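Local coordinates for protein CCR4-not transcription complex subunit 1 (Chaetomium thermophilum var. thermophilum DSM 1495, PDB 6H3Z) that probably acts, as a MIF4G-like domain of the NOT1 scaffold, within the CCR4-NOT complex that shortens mRNA poly(A) tails and represses transcription, at residues Phe137-Leu147 with Phe175-Val183; Ser199-Ile207 with Arg218-Gln226. One frame throughout, in Å; residues are numbered along the deposited sequence.

Interaction 1: residues Phe137-Leu147 with Phe175-Val183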
loop_
_atom_site.group_PDB
_atom_site.type_symbol
_atom_site.label_atom_id
_atom_site.label_comp_id
_atom_site.label_asym_id
_atom_site.label_seq_id
_atom_site.Cartn_x
_atom_site.Cartn_y
_atom_site.Cartn_z
ATOM N N PHE A 137 6.630 -3.653 1.759
ATOM C CA PHE A 137 6.192 -2.800 0.656
ATOM C C PHE A 137 6.758 -3.240 -0.660
ATOM O O PHE A 137 6.366 -2.682 -1.683
ATOM C CB PHE A 137 6.544 -1.334 0.937
ATOM C CG PHE A 137 5.971 -0.851 2.237
ATOM C CD1 PHE A 137 4.662 -0.399 2.307
ATOM C CD2 PHE A 137 6.719 -0.904 3.404
ATOM C CE1 PHE A 137 4.118 0.024 3.514
ATOM C CE2 PHE A 137 6.174 -0.495 4.617
ATOM C CZ PHE A 137 4.877 -0.026 4.663
ATOM N N LEU A 138 7.628 -4.271 -0.649
ATOM C CA LEU A 138 8.261 -4.781 -1.856
ATOM C C LEU A 138 7.305 -5.614 -2.707
ATOM O O LEU A 138 7.551 -6.795 -2.961
ATOM C CB LEU A 138 9.580 -5.516 -1.560
ATOM C CG LEU A 138 10.744 -4.685 -0.964
ATOM C CD1 LEU A 138 12.034 -5.381 -1.185
ATOM C CD2 LEU A 138 10.837 -3.282 -1.568
ATOM N N SER A 139 6.223 -4.940 -3.173
ATOM C CA SER A 139 5.117 -5.370 -4.025
ATOM C C SER A 139 4.732 -4.133 -4.842
ATOM O O SER A 139 4.238 -3.156 -4.284
ATOM C CB SER A 139 3.932 -5.844 -3.174
ATOM O OG SER A 139 2.755 -6.128 -3.921
ATOM N N LEU A 140 5.010 -4.157 -6.151
ATOM C CA LEU A 140 4.713 -3.046 -7.058
ATOM C C LEU A 140 3.236 -2.641 -7.041
ATOM O O LEU A 140 2.948 -1.449 -7.041
ATOM C CB LEU A 140 5.167 -3.350 -8.499
ATOM C CG LEU A 140 6.678 -3.472 -8.749
ATOM C CD1 LEU A 140 6.939 -4.143 -10.049
ATOM C CD2 LEU A 140 7.384 -2.123 -8.713
ATOM N N SER A 141 2.311 -3.627 -7.008
ATOM C CA SER A 141 0.866 -3.369 -6.963
ATOM C C SER A 141 0.445 -2.635 -5.667
ATOM O O SER A 141 -0.456 -1.786 -5.724
ATOM C CB SER A 141 0.056 -4.643 -7.209
ATOM O OG SER A 141 0.678 -5.788 -6.651
ATOM N N LEU A 142 1.137 -2.921 -4.524
ATOM C CA LEU A 142 0.904 -2.277 -3.224
ATOM C C LEU A 142 1.419 -0.839 -3.274
ATOM O O LEU A 142 0.698 0.069 -2.852
ATOM C CB LEU A 142 1.550 -3.058 -2.049
ATOM C CG LEU A 142 1.367 -2.474 -0.628
ATOM C CD1 LEU A 142 -0.106 -2.340 -0.252
ATOM C CD2 LEU A 142 2.108 -3.290 0.415
ATOM N N ILE A 143 2.666 -0.636 -3.785
ATOM C CA ILE A 143 3.276 0.687 -3.929
ATOM C C ILE A 143 2.315 1.519 -4.775
ATOM O O ILE A 143 1.844 2.550 -4.313
ATOM C CB ILE A 143 4.690 0.630 -4.580
ATOM C CG1 ILE A 143 5.696 -0.242 -3.782
ATOM C CG2 ILE A 143 5.238 2.037 -4.857
ATOM C CD1 ILE A 143 6.173 0.257 -2.547
ATOM N N ALA A 144 1.985 1.035 -5.984
ATOM C CA ALA A 144 1.084 1.703 -6.924
ATOM C C ALA A 144 -0.171 2.230 -6.227
ATOM O O ALA A 144 -0.448 3.423 -6.326
ATOM C CB ALA A 144 0.727 0.766 -8.055
ATOM N N ALA A 145 -0.849 1.371 -5.428
ATOM C CA ALA A 145 -2.072 1.662 -4.661
ATOM C C ALA A 145 -1.859 2.780 -3.647
ATOM O O ALA A 145 -2.740 3.624 -3.464
ATOM C CB ALA A 145 -2.552 0.397 -3.942
ATOM N N LEU A 146 -0.679 2.784 -3.007
ATOM C CA LEU A 146 -0.315 3.727 -1.961
ATOM C C LEU A 146 0.258 5.030 -2.490
ATOM O O LEU A 146 0.327 5.990 -1.720
ATOM C CB LEU A 146 0.626 3.066 -0.937
ATOM C CG LEU A 146 -0.042 2.057 -0.022
ATOM C CD1 LEU A 146 0.978 1.199 0.661
ATOM C CD2 LEU A 146 -0.973 2.741 0.968
ATOM N N LEU A 147 0.635 5.100 -3.792
ATOM C CA LEU A 147 1.122 6.371 -4.365
ATOM C C LEU A 147 -0.073 7.324 -4.262
ATOM O O LEU A 147 -1.225 6.881 -4.426
ATOM C CB LEU A 147 1.579 6.226 -5.838
ATOM C CG LEU A 147 2.762 5.295 -6.137
ATOM C CD1 LEU A 147 2.844 5.018 -7.609
ATOM C CD2 LEU A 147 4.088 5.884 -5.660
ATOM N N PHE A 175 12.598 -5.552 -10.321
ATOM C CA PHE A 175 11.710 -4.857 -9.395
ATOM C C PHE A 175 12.140 -3.398 -9.267
ATOM O O PHE A 175 11.275 -2.520 -9.219
ATOM C CB PHE A 175 11.688 -5.536 -8.014
ATOM C CG PHE A 175 10.694 -4.940 -7.035
ATOM C CD1 PHE A 175 11.051 -3.878 -6.213
ATOM C CD2 PHE A 175 9.406 -5.448 -6.927
ATOM C CE1 PHE A 175 10.130 -3.321 -5.315
ATOM C CE2 PHE A 175 8.490 -4.898 -6.017
ATOM C CZ PHE A 175 8.856 -3.830 -5.232
ATOM N N LEU A 176 13.474 -3.141 -9.215
ATOM C CA LEU A 176 14.028 -1.795 -9.088
ATOM C C LEU A 176 13.701 -0.930 -10.297
ATOM O O LEU A 176 13.173 0.160 -10.093
ATOM C CB LEU A 176 15.526 -1.814 -8.764
ATOM C CG LEU A 176 16.236 -0.467 -8.609
ATOM C CD1 LEU A 176 15.611 0.403 -7.540
ATOM C CD2 LEU A 176 17.689 -0.667 -8.325
ATOM N N GLU A 177 13.955 -1.425 -11.539
ATOM C CA GLU A 177 13.635 -0.729 -12.794
ATOM C C GLU A 177 12.144 -0.370 -12.789
ATOM O O GLU A 177 11.769 0.799 -12.915
ATOM C CB GLU A 177 13.886 -1.640 -14.003
ATOM C CG GLU A 177 15.326 -1.904 -14.392
ATOM C CD GLU A 177 15.425 -2.609 -15.737
ATOM O OE1 GLU A 177 15.062 -1.978 -16.758
ATOM O OE2 GLU A 177 15.811 -3.802 -15.768
ATOM N N GLN A 178 11.309 -1.400 -12.588
ATOM C CA GLN A 178 9.859 -1.318 -12.538
ATOM C C GLN A 178 9.371 -0.272 -11.551
ATOM O O GLN A 178 8.513 0.540 -11.916
ATOM C CB GLN A 178 9.244 -2.699 -12.268
ATOM C CG GLN A 178 9.120 -3.563 -13.527
ATOM C CD GLN A 178 8.305 -4.814 -13.296
ATOM O OE1 GLN A 178 7.136 -4.894 -13.695
ATOM N NE2 GLN A 178 8.895 -5.822 -12.644
ATOM N N LEU A 179 9.963 -0.251 -10.332
ATOM C CA LEU A 179 9.638 0.734 -9.301
ATOM C C LEU A 179 9.985 2.157 -9.762
ATOM O O LEU A 179 9.202 3.068 -9.512
ATOM C CB LEU A 179 10.296 0.409 -7.951
ATOM C CG LEU A 179 10.013 1.444 -6.857
ATOM C CD1 LEU A 179 8.540 1.521 -6.533
ATOM C CD2 LEU A 179 10.792 1.176 -5.606
ATOM N N MET A 180 11.131 2.335 -10.459
ATOM C CA MET A 180 11.606 3.623 -10.957
ATOM C C MET A 180 10.738 4.161 -12.071
ATOM O O MET A 180 10.485 5.356 -12.100
ATOM C CB MET A 180 13.042 3.520 -11.435
ATOM C CG MET A 180 14.008 3.116 -10.365
ATOM S SD MET A 180 15.731 3.220 -10.907
ATOM C CE MET A 180 15.637 2.539 -12.622
ATOM N N ASP A 181 10.282 3.303 -12.998
ATOM C CA ASP A 181 9.372 3.744 -14.068
ATOM C C ASP A 181 8.053 4.187 -13.417
ATOM O O ASP A 181 7.404 5.140 -13.860
ATOM C CB ASP A 181 9.083 2.603 -15.074
ATOM C CG ASP A 181 10.230 2.181 -15.973
ATOM O OD1 ASP A 181 11.376 2.650 -15.743
ATOM O OD2 ASP A 181 9.991 1.359 -16.891
ATOM N N LEU A 182 7.684 3.496 -12.345
ATOM C CA LEU A 182 6.455 3.744 -11.641
ATOM C C LEU A 182 6.462 5.065 -10.879
ATOM O O LEU A 182 5.456 5.761 -10.932
ATOM C CB LEU A 182 6.132 2.528 -10.745
ATOM C CG LEU A 182 4.935 2.553 -9.787
ATOM C CD1 LEU A 182 3.625 2.714 -10.510
ATOM C CD2 LEU A 182 4.899 1.281 -8.970
ATOM N N VAL A 183 7.580 5.454 -10.239
ATOM C CA VAL A 183 7.629 6.664 -9.404
ATOM C C VAL A 183 8.401 7.862 -10.006
ATOM O O VAL A 183 8.027 9.018 -9.790
ATOM C CB VAL A 183 8.152 6.349 -7.992
ATOM C CG1 VAL A 183 7.577 7.343 -7.004
ATOM C CG2 VAL A 183 7.773 4.941 -7.556
#

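Interaction 2: residues Ser199-Ile207 with Arg218-Gln226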
loop_
_atom_site.group_PDB
_atom_site.type_symbol
_atom_site.label_atom_id
_atom_site.label_comp_id
_atom_site.label_asym_id
_atom_site.label_seq_id
_atom_site.Cartn_x
_atom_site.Cartn_y
_atom_site.Cartn_z
ATOM N N SER A 199 19.797 1.232 -3.366
ATOM C CA SER A 199 19.351 0.222 -4.324
ATOM C C SER A 199 20.180 0.332 -5.593
ATOM O O SER A 199 20.704 -0.673 -6.073
ATOM C CB SER A 199 17.890 0.431 -4.656
ATOM O OG SER A 199 17.117 0.187 -3.498
ATOM N N LEU A 200 20.344 1.566 -6.102
ATOM C CA LEU A 200 21.149 1.871 -7.272
ATOM C C LEU A 200 22.565 1.307 -7.123
ATOM O O LEU A 200 23.043 0.642 -8.040
ATOM C CB LEU A 200 21.194 3.386 -7.498
ATOM C CG LEU A 200 22.243 3.882 -8.486
ATOM C CD1 LEU A 200 21.780 3.673 -9.918
ATOM C CD2 LEU A 200 22.597 5.327 -8.225
ATOM N N GLU A 201 23.204 1.523 -5.962
ATOM C CA GLU A 201 24.559 1.034 -5.673
ATOM C C GLU A 201 24.622 -0.480 -5.661
ATOM O O GLU A 201 25.458 -1.057 -6.371
ATOM C CB GLU A 201 25.099 1.612 -4.364
ATOM C CG GLU A 201 25.308 3.110 -4.438
ATOM C CD GLU A 201 26.153 3.679 -3.330
ATOM O OE1 GLU A 201 26.196 3.070 -2.235
ATOM O OE2 GLU A 201 26.818 4.709 -3.579
ATOM N N ALA A 202 23.700 -1.114 -4.897
ATOM C CA ALA A 202 23.546 -2.562 -4.769
ATOM C C ALA A 202 23.389 -3.218 -6.146
ATOM O O ALA A 202 24.050 -4.227 -6.434
ATOM C CB ALA A 202 22.329 -2.868 -3.905
ATOM N N ALA A 203 22.531 -2.606 -7.003
ATOM C CA ALA A 203 22.230 -3.045 -8.359
ATOM C C ALA A 203 23.429 -2.847 -9.258
ATOM O O ALA A 203 23.724 -3.732 -10.053
ATOM C CB ALA A 203 21.038 -2.289 -8.902
ATOM N N TRP A 204 24.141 -1.709 -9.121
ATOM C CA TRP A 204 25.325 -1.443 -9.935
ATOM C C TRP A 204 26.440 -2.451 -9.645
ATOM O O TRP A 204 27.077 -2.949 -10.571
ATOM C CB TRP A 204 25.832 -0.014 -9.738
ATOM C CG TRP A 204 26.703 0.415 -10.878
ATOM C CD1 TRP A 204 28.069 0.380 -10.928
ATOM C CD2 TRP A 204 26.261 0.771 -12.197
ATOM N NE1 TRP A 204 28.507 0.764 -12.179
ATOM C CE2 TRP A 204 27.417 0.995 -12.982
ATOM C CE3 TRP A 204 24.995 0.972 -12.782
ATOM C CZ2 TRP A 204 27.343 1.385 -14.327
ATOM C CZ3 TRP A 204 24.927 1.377 -14.109
ATOM C CH2 TRP A 204 26.091 1.587 -14.864
ATOM N N ALA A 205 26.648 -2.755 -8.355
ATOM C CA ALA A 205 27.632 -3.708 -7.870
ATOM C C ALA A 205 27.419 -5.086 -8.506
ATOM O O ALA A 205 28.393 -5.716 -8.931
ATOM C CB ALA A 205 27.545 -3.808 -6.355
ATOM N N TRP A 206 26.145 -5.532 -8.594
ATOM C CA TRP A 206 25.733 -6.801 -9.192
ATOM C C TRP A 206 26.044 -6.809 -10.696
ATOM O O TRP A 206 26.481 -7.832 -11.214
ATOM C CB TRP A 206 24.232 -7.014 -8.944
ATOM C CG TRP A 206 23.703 -8.414 -9.142
ATOM C CD1 TRP A 206 24.361 -9.486 -9.674
ATOM C CD2 TRP A 206 22.378 -8.874 -8.823
ATOM N NE1 TRP A 206 23.532 -10.582 -9.707
ATOM C CE2 TRP A 206 22.309 -10.238 -9.187
ATOM C CE3 TRP A 206 21.246 -8.271 -8.243
ATOM C CZ2 TRP A 206 21.155 -11.012 -8.991
ATOM C CZ3 TRP A 206 20.091 -9.030 -8.088
ATOM C CH2 TRP A 206 20.053 -10.383 -8.461
ATOM N N ILE A 207 25.847 -5.669 -11.381
ATOM C CA ILE A 207 26.139 -5.493 -12.808
ATOM C C ILE A 207 27.669 -5.501 -13.039
ATOM O O ILE A 207 28.126 -6.032 -14.050
ATOM C CB ILE A 207 25.423 -4.219 -13.337
ATOM C CG1 ILE A 207 23.900 -4.422 -13.314
ATOM C CG2 ILE A 207 25.890 -3.821 -14.740
ATOM C CD1 ILE A 207 23.101 -3.174 -13.355
ATOM N N ARG A 218 19.189 -3.400 -19.573
ATOM C CA ARG A 218 18.093 -2.433 -19.516
ATOM C C ARG A 218 18.396 -1.366 -18.465
ATOM O O ARG A 218 18.398 -0.182 -18.801
ATOM C CB ARG A 218 16.754 -3.138 -19.203
ATOM C CG ARG A 218 15.966 -3.625 -20.410
ATOM C CD ARG A 218 15.075 -2.557 -21.032
ATOM N NE ARG A 218 14.152 -3.123 -22.025
ATOM C CZ ARG A 218 14.377 -3.175 -23.339
ATOM N NH1 ARG A 218 15.505 -2.689 -23.848
ATOM N NH2 ARG A 218 13.474 -3.708 -24.152
ATOM N N PHE A 219 18.715 -1.799 -17.214
ATOM C CA PHE A 219 19.051 -0.950 -16.069
ATOM C C PHE A 219 20.287 -0.101 -16.319
ATOM O O PHE A 219 20.203 1.107 -16.112
ATOM C CB PHE A 219 19.194 -1.777 -14.786
ATOM C CG PHE A 219 19.393 -0.979 -13.520
ATOM C CD1 PHE A 219 18.323 -0.344 -12.904
ATOM C CD2 PHE A 219 20.642 -0.900 -12.919
ATOM C CE1 PHE A 219 18.508 0.384 -11.729
ATOM C CE2 PHE A 219 20.824 -0.183 -11.740
ATOM C CZ PHE A 219 19.756 0.455 -11.153
ATOM N N LYS A 220 21.414 -0.703 -16.801
ATOM C CA LYS A 220 22.656 0.036 -17.133
ATOM C C LYS A 220 22.298 1.275 -17.953
ATOM O O LYS A 220 22.762 2.373 -17.638
ATOM C CB LYS A 220 23.669 -0.837 -17.913
ATOM C CG LYS A 220 24.974 -1.064 -17.162
ATOM C CD LYS A 220 26.180 -1.260 -18.088
ATOM C CE LYS A 220 27.492 -1.338 -17.324
ATOM N NZ LYS A 220 28.675 -1.094 -18.193
ATOM N N ALA A 221 21.399 1.091 -18.956
ATOM C CA ALA A 221 20.899 2.146 -19.830
ATOM C C ALA A 221 20.079 3.179 -19.050
ATOM O O ALA A 221 20.423 4.356 -19.153
ATOM C CB ALA A 221 20.087 1.560 -20.971
ATOM N N LYS A 222 19.059 2.752 -18.237
ATOM C CA LYS A 222 18.211 3.639 -17.403
ATOM C C LYS A 222 19.038 4.613 -16.531
ATOM O O LYS A 222 18.675 5.786 -16.395
ATOM C CB LYS A 222 17.276 2.828 -16.481
ATOM C CG LYS A 222 16.362 1.836 -17.184
ATOM C CD LYS A 222 15.135 2.494 -17.742
ATOM C CE LYS A 222 14.153 1.477 -18.252
ATOM N NZ LYS A 222 12.898 2.127 -18.688
ATOM N N VAL A 223 20.141 4.099 -15.938
ATOM C CA VAL A 223 21.077 4.829 -15.081
ATOM C C VAL A 223 21.823 5.854 -15.924
ATOM O O VAL A 223 21.759 7.047 -15.617
ATOM C CB VAL A 223 22.024 3.866 -14.305
ATOM C CG1 VAL A 223 23.006 4.629 -13.429
ATOM C CG2 VAL A 223 21.229 2.889 -13.461
ATOM N N ARG A 224 22.496 5.405 -16.996
ATOM C CA ARG A 224 23.260 6.288 -17.879
ATOM C C ARG A 224 22.364 7.325 -18.574
ATOM O O ARG A 224 22.865 8.374 -18.975
ATOM C CB ARG A 224 24.121 5.478 -18.876
ATOM C CG ARG A 224 25.120 4.543 -18.178
ATOM C CD ARG A 224 26.249 4.034 -19.053
ATOM N NE ARG A 224 27.556 4.263 -18.424
ATOM C CZ ARG A 224 28.384 3.305 -18.015
ATOM N NH1 ARG A 224 29.545 3.619 -17.451
ATOM N NH2 ARG A 224 28.063 2.025 -18.176
ATOM N N ALA A 225 21.030 7.059 -18.634
ATOM C CA ALA A 225 20.018 7.921 -19.257
ATOM C C ALA A 225 19.763 9.210 -18.505
ATOM O O ALA A 225 19.847 10.278 -19.113
ATOM C CB ALA A 225 18.707 7.169 -19.429
ATOM N N GLN A 226 19.420 9.106 -17.195
ATOM C CA GLN A 226 19.078 10.201 -16.277
ATOM C C GLN A 226 19.964 11.471 -16.404
ATOM O O GLN A 226 21.198 11.353 -16.611
ATOM C CB GLN A 226 19.055 9.689 -14.830
ATOM C CG GLN A 226 17.675 9.194 -14.387
ATOM C CD GLN A 226 16.874 10.240 -13.625
ATOM O OE1 GLN A 226 17.037 11.469 -13.791
ATOM N NE2 GLN A 226 15.971 9.768 -12.776
ATOM O OXT GLN A 226 19.392 12.585 -16.354
#

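Interaction 1: residues Phe137-Leu147 with Phe175-Val183
In the all-helical MIF4G-like domain of NOT1, Leu-140 of helix 140-146 is a knob in a hole of helix 172-183, two helices further along the chain. The hole is made by Phe-175, Gln-178, Leu-179 and Leu-182, and the two helices run nearly parallel, the short axes 16° apart. Packing is close at the N-terminal end. Leu-140 CD2 lies over one face of the Phe-175 ring, 4.2 Å from its centroid, in a CH-pi contact. With CG of Phe-175 anti to the backbone N (chi1 -175°), the ring reaches across to the turn before helix 140-146, where Leu-138 CD2 touches Phe-175 CE1 at 3.8 Å. On the inner side the side chains of Ile-143 and Leu-179 cross at about a right angle, Ile-143 CG2 lying 3.7 Å from Leu-179 CD1, and Met-161 of helix 154-166 touches Leu-138, Phe-175 and Leu-179. On the solvent-facing side the exposed Gln-178 crosses Leu-140 at about a right angle, its CB 3.5 Å from Leu-140 CD1; packing is looser where Ala-144 CB stands 4.3 Å from Leu-182 CD1. No hydrogen bond crosses the contact. At the C-terminal end Leu-147 forks over helix 172-183, its CD1 3.8 Å from Leu-182 CD1 and its CD2 4.0 Å from Val-183 CG1.

Interaction 2: residues Ser199-Ile207 with Arg218-Gln226
Ala-203 and Ile-207, one helical turn apart on helix 197-209, receive the ring of Phe-219 from helix 214-225, and this apolar group forms the buried part of the contact. Ile-207 CD1 comes to the ring edge, 3.4 Å from Phe-219 CD2, while Ala-203 CB lies 3.5 Å from Phe-219 CE2. Further along, Leu-200 CD1 reaches Val-223, 3.7 Å from its CG2, and also touches Phe-219 CZ. The two helices form a C-terminal helical hairpin that is far from strictly antiparallel, with 130° between their directions.

A second group is aromatic and aliphatic. Trp-204 turns its CG away from its own backbone N (chi1 -160°), which extends the indole toward helix 214-225. There the far end of the six-membered ring meets Lys-220 and Val-223: Trp-204 CH2 is 3.7 Å from Lys-220 CG, and Trp-204 CZ3 is 3.8 Å from Val-223 CB. The lysine's methylenes also run past Ile-207 CG2.

In the third group a cationic side chain meets an aromatic edge, and no hydrogen bond joins the helices. Arg-224 NH2 lies at the indole edge, near its plane and 3.9 Å from Trp-204 CH2, which itself lies over one face of the guanidinium; the two planes are 76° apart. The chemistry thus implies a graded interface: Phe-219 provides hydrophobic burial inside, and around Trp-204 the basic side chains offer the carbon stem of Lys-220 and the guanidinium face of Arg-224, leaving cohesion largely to van der Waals packing.

In the fold
Interaction 1 closes before interaction 2 opens along the chain, and their centres lie about 17 Å apart. Helix 172-183 joins them: it packs on helix 140-146 in interaction 1, is followed in sequence by helix 197-209, and touches both helices of interaction 2. Leu-176 is the apolar link, its CD2 3.7 Å from Phe-219 CE1 and its CD1 3.7 Å from Ser-199 CB. A long, weak ion pair between Asp-181 and Lys-222 adds a polar tie. The centre of interaction 1 lies about 9 Å, and that of interaction 2 about 26 Å, from the centre of the chain, so the series runs outward, and the hairpin of interaction 2 forms the C-terminal end of this construct.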